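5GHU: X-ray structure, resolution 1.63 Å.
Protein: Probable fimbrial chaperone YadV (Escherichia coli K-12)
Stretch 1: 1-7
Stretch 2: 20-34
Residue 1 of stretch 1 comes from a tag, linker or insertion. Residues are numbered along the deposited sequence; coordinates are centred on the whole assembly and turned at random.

Stretch 1 (1-7) MDIVISG
Stretch 2 20-34: NVRLENKGNNPLLVQ

Strand 3-5 runs antiparallel to strand 20-25, their axes 4.6 Å apart at closest approach and their directions 153° apart; strand 31-34 follows a turn. I3 pairs with N25, V4 with E24 and I5 with L23 (CA-CA 4.6, 5.2 and 4.8 Å), in extended backbone (I3 -80/126, V4 -114/132, I5 -92/135).

V4 and E24 form the hydrogen-bonded pair, V4 N to E24 O at 2.8 Å and E24 N to V4 O at 2.9 Å. The ladder extends both ways through K26 N to D2 O and S6 N to R22 O, each 2.9 Å. Beyond it, a water accepts from R22 N (2.9 Å) and donates to S6 O (2.7 Å).

I3 and I5 share a sheet face with L23 and N25. I3 (chi1 m, chi2 m) brings CD1 to 3.6 Å from L31 CD2 and 3.9 Å from V33 CG2, so it also packs against strand 31-34. I5 (m, t) places CG2 3.6 Å from V21 CG1 and CG1 3.7 Å from L23 CD2 (L23 m, t). V4 (t) faces the other way, its CG2 3.6 Å from K26 CG.

At the turn, N25 (t) accepts from G27 N at OD1 (2.9 Å). D2 (m) lies over G27, CG to CA 3.7 Å; a CB there would clash with D2 OD2. Within strand 20-25, R22 NE and E24 OE2 form a salt bridge at 2.6 Å.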

# COMPACT_ATOMS: atom_id res chain seq x y z
N MET A 1 5.29 -13.12 -13.66
CA MET A 1 6.34 -12.14 -13.50
C MET A 1 7.57 -12.84 -12.96
O MET A 1 7.54 -13.49 -11.95
CB MET A 1 5.89 -11.01 -12.58
CG MET A 1 6.83 -9.82 -12.50
SD MET A 1 6.26 -8.43 -13.46
CE MET A 1 7.50 -7.21 -13.22
N ASP A 2 8.64 -12.69 -13.70
CA ASP A 2 9.96 -13.23 -13.36
C ASP A 2 10.72 -12.32 -12.44
O ASP A 2 11.53 -12.76 -11.63
CB ASP A 2 10.79 -13.44 -14.62
CG ASP A 2 10.42 -14.69 -15.34
OD1 ASP A 2 9.78 -15.57 -14.73
OD2 ASP A 2 10.78 -14.80 -16.52
N ILE A 3 10.51 -11.02 -12.59
CA ILE A 3 11.12 -10.07 -11.67
C ILE A 3 10.35 -9.98 -10.38
O ILE A 3 9.14 -9.77 -10.37
CB ILE A 3 11.22 -8.67 -12.30
CG1 ILE A 3 11.93 -8.76 -13.66
CG2 ILE A 3 11.95 -7.73 -11.36
CD1 ILE A 3 13.38 -9.35 -13.58
N VAL A 4 11.06 -10.17 -9.28
CA VAL A 4 10.50 -10.10 -7.94
C VAL A 4 11.09 -8.92 -7.18
O VAL A 4 12.30 -8.71 -7.19
CB VAL A 4 10.78 -11.40 -7.17
CG1 VAL A 4 10.26 -11.30 -5.75
CG2 VAL A 4 10.12 -12.55 -7.92
N ILE A 5 10.22 -8.13 -6.53
CA ILE A 5 10.63 -7.03 -5.71
C ILE A 5 10.78 -7.53 -4.28
O ILE A 5 9.91 -8.24 -3.77
CB ILE A 5 9.59 -5.88 -5.76
CG1 ILE A 5 9.35 -5.42 -7.19
CG2 ILE A 5 10.04 -4.70 -4.87
CD1 ILE A 5 8.08 -4.48 -7.28
N SER A 6 11.86 -7.14 -3.60
CA SER A 6 12.05 -7.54 -2.20
C SER A 6 11.20 -6.62 -1.34
O SER A 6 11.47 -5.44 -1.23
CB SER A 6 13.50 -7.46 -1.79
OG SER A 6 14.26 -8.40 -2.55
N GLY A 7 10.14 -7.15 -0.76
CA GLY A 7 9.29 -6.31 0.06
C GLY A 7 7.97 -6.01 -0.63
O GLY A 7 7.92 -5.94 -1.86
N ASN A 20 16.85 2.23 -0.89
CA ASN A 20 17.10 1.23 -1.92
C ASN A 20 15.99 0.20 -1.96
O ASN A 20 15.38 -0.16 -0.92
CB ASN A 20 18.44 0.51 -1.72
CG ASN A 20 19.62 1.41 -1.94
OD1 ASN A 20 19.58 2.36 -2.72
ND2 ASN A 20 20.73 1.08 -1.28
N VAL A 21 15.68 -0.27 -3.16
CA VAL A 21 14.73 -1.38 -3.31
C VAL A 21 15.42 -2.42 -4.17
O VAL A 21 16.01 -2.08 -5.18
CB VAL A 21 13.43 -0.94 -4.02
CG1 VAL A 21 12.53 -2.14 -4.27
CG2 VAL A 21 12.72 0.09 -3.16
N ARG A 22 15.30 -3.69 -3.81
CA ARG A 22 16.00 -4.73 -4.57
C ARG A 22 15.07 -5.50 -5.50
O ARG A 22 13.95 -5.88 -5.12
CB ARG A 22 16.66 -5.68 -3.58
CG ARG A 22 17.41 -6.82 -4.23
CD ARG A 22 18.67 -6.34 -4.95
NE ARG A 22 19.37 -7.48 -5.53
CZ ARG A 22 20.63 -7.44 -5.98
NH1 ARG A 22 21.20 -8.53 -6.50
NH2 ARG A 22 21.30 -6.29 -5.94
N LEU A 23 15.53 -5.68 -6.73
CA LEU A 23 14.90 -6.54 -7.74
C LEU A 23 15.74 -7.81 -7.95
O LEU A 23 16.99 -7.76 -7.99
CB LEU A 23 14.78 -5.81 -9.07
CG LEU A 23 14.14 -4.42 -8.96
CD1 LEU A 23 14.10 -3.82 -10.36
CD2 LEU A 23 12.71 -4.50 -8.34
N GLU A 24 15.05 -8.93 -8.20
CA GLU A 24 15.72 -10.18 -8.55
C GLU A 24 15.01 -10.80 -9.73
O GLU A 24 13.78 -10.82 -9.76
CB GLU A 24 15.70 -11.17 -7.41
CG GLU A 24 16.46 -10.70 -6.19
CD GLU A 24 17.99 -10.78 -6.39
OE1 GLU A 24 18.45 -11.60 -7.21
OE2 GLU A 24 18.72 -10.01 -5.73
N ASN A 25 15.77 -11.33 -10.67
CA ASN A 25 15.22 -12.07 -11.81
C ASN A 25 15.24 -13.55 -11.48
O ASN A 25 16.28 -14.20 -11.54
CB ASN A 25 16.02 -11.76 -13.08
CG ASN A 25 15.44 -12.45 -14.31
OD1 ASN A 25 14.51 -13.26 -14.21
ND2 ASN A 25 16.01 -12.15 -15.48
N LYS A 26 14.08 -14.09 -11.11
CA LYS A 26 13.96 -15.50 -10.73
C LYS A 26 13.81 -16.40 -11.95
O LYS A 26 13.76 -17.62 -11.81
CB LYS A 26 12.76 -15.71 -9.80
CG LYS A 26 12.77 -14.88 -8.52
CD LYS A 26 13.93 -15.24 -7.60
CE LYS A 26 13.78 -16.65 -7.03
NZ LYS A 26 14.95 -17.10 -6.21
N GLY A 27 13.71 -15.80 -13.15
CA GLY A 27 13.43 -16.54 -14.37
C GLY A 27 14.67 -17.12 -15.02
O GLY A 27 15.76 -17.02 -14.46
N ASN A 28 14.52 -17.72 -16.20
CA ASN A 28 15.68 -18.37 -16.84
C ASN A 28 16.32 -17.57 -17.98
O ASN A 28 17.37 -17.94 -18.49
CB ASN A 28 15.27 -19.74 -17.37
CG ASN A 28 14.73 -20.62 -16.28
OD1 ASN A 28 13.57 -21.03 -16.32
ND2 ASN A 28 15.56 -20.90 -15.28
N ASN A 29 15.68 -16.47 -18.35
CA ASN A 29 16.19 -15.60 -19.39
C ASN A 29 16.43 -14.20 -18.86
O ASN A 29 15.81 -13.80 -17.87
CB ASN A 29 15.20 -15.58 -20.55
CG ASN A 29 14.80 -16.97 -20.99
OD1 ASN A 29 15.66 -17.82 -21.27
ND2 ASN A 29 13.50 -17.23 -21.04
N PRO A 30 17.29 -13.45 -19.50
CA PRO A 30 17.54 -12.09 -19.06
C PRO A 30 16.37 -11.24 -19.42
O PRO A 30 15.66 -11.60 -20.32
CB PRO A 30 18.72 -11.66 -19.89
CG PRO A 30 18.73 -12.55 -21.04
CD PRO A 30 18.16 -13.84 -20.60
N LEU A 31 16.20 -10.13 -18.73
CA LEU A 31 15.09 -9.23 -19.03
C LEU A 31 15.54 -7.77 -19.02
O LEU A 31 16.46 -7.42 -18.28
CB LEU A 31 13.95 -9.41 -18.01
CG LEU A 31 13.07 -10.66 -18.01
CD1 LEU A 31 13.87 -11.89 -18.24
CD2 LEU A 31 12.34 -10.82 -16.68
N LEU A 32 14.92 -6.93 -19.85
CA LEU A 32 15.03 -5.48 -19.72
C LEU A 32 14.00 -5.08 -18.69
O LEU A 32 12.86 -5.51 -18.79
CB LEU A 32 14.76 -4.77 -21.05
CG LEU A 32 15.80 -5.30 -22.03
CD1 LEU A 32 15.53 -4.79 -23.45
CD2 LEU A 32 17.18 -4.91 -21.54
N VAL A 33 14.40 -4.29 -17.69
CA VAL A 33 13.49 -3.92 -16.62
C VAL A 33 13.45 -2.42 -16.37
O VAL A 33 14.48 -1.79 -16.15
CB VAL A 33 13.92 -4.64 -15.33
CG1 VAL A 33 12.94 -4.32 -14.16
CG2 VAL A 33 14.03 -6.14 -15.61
N GLN A 34 12.26 -1.85 -16.37
CA GLN A 34 12.09 -0.43 -16.10
C GLN A 34 11.52 -0.24 -14.71
O GLN A 34 10.61 -0.98 -14.33
CB GLN A 34 11.13 0.22 -17.10
CG GLN A 34 11.65 0.28 -18.48
CD GLN A 34 10.76 1.13 -19.34
OE1 GLN A 34 10.01 0.62 -20.17
NE2 GLN A 34 10.86 2.43 -19.17
O HOH W 1 13.84 -4.12 -1.38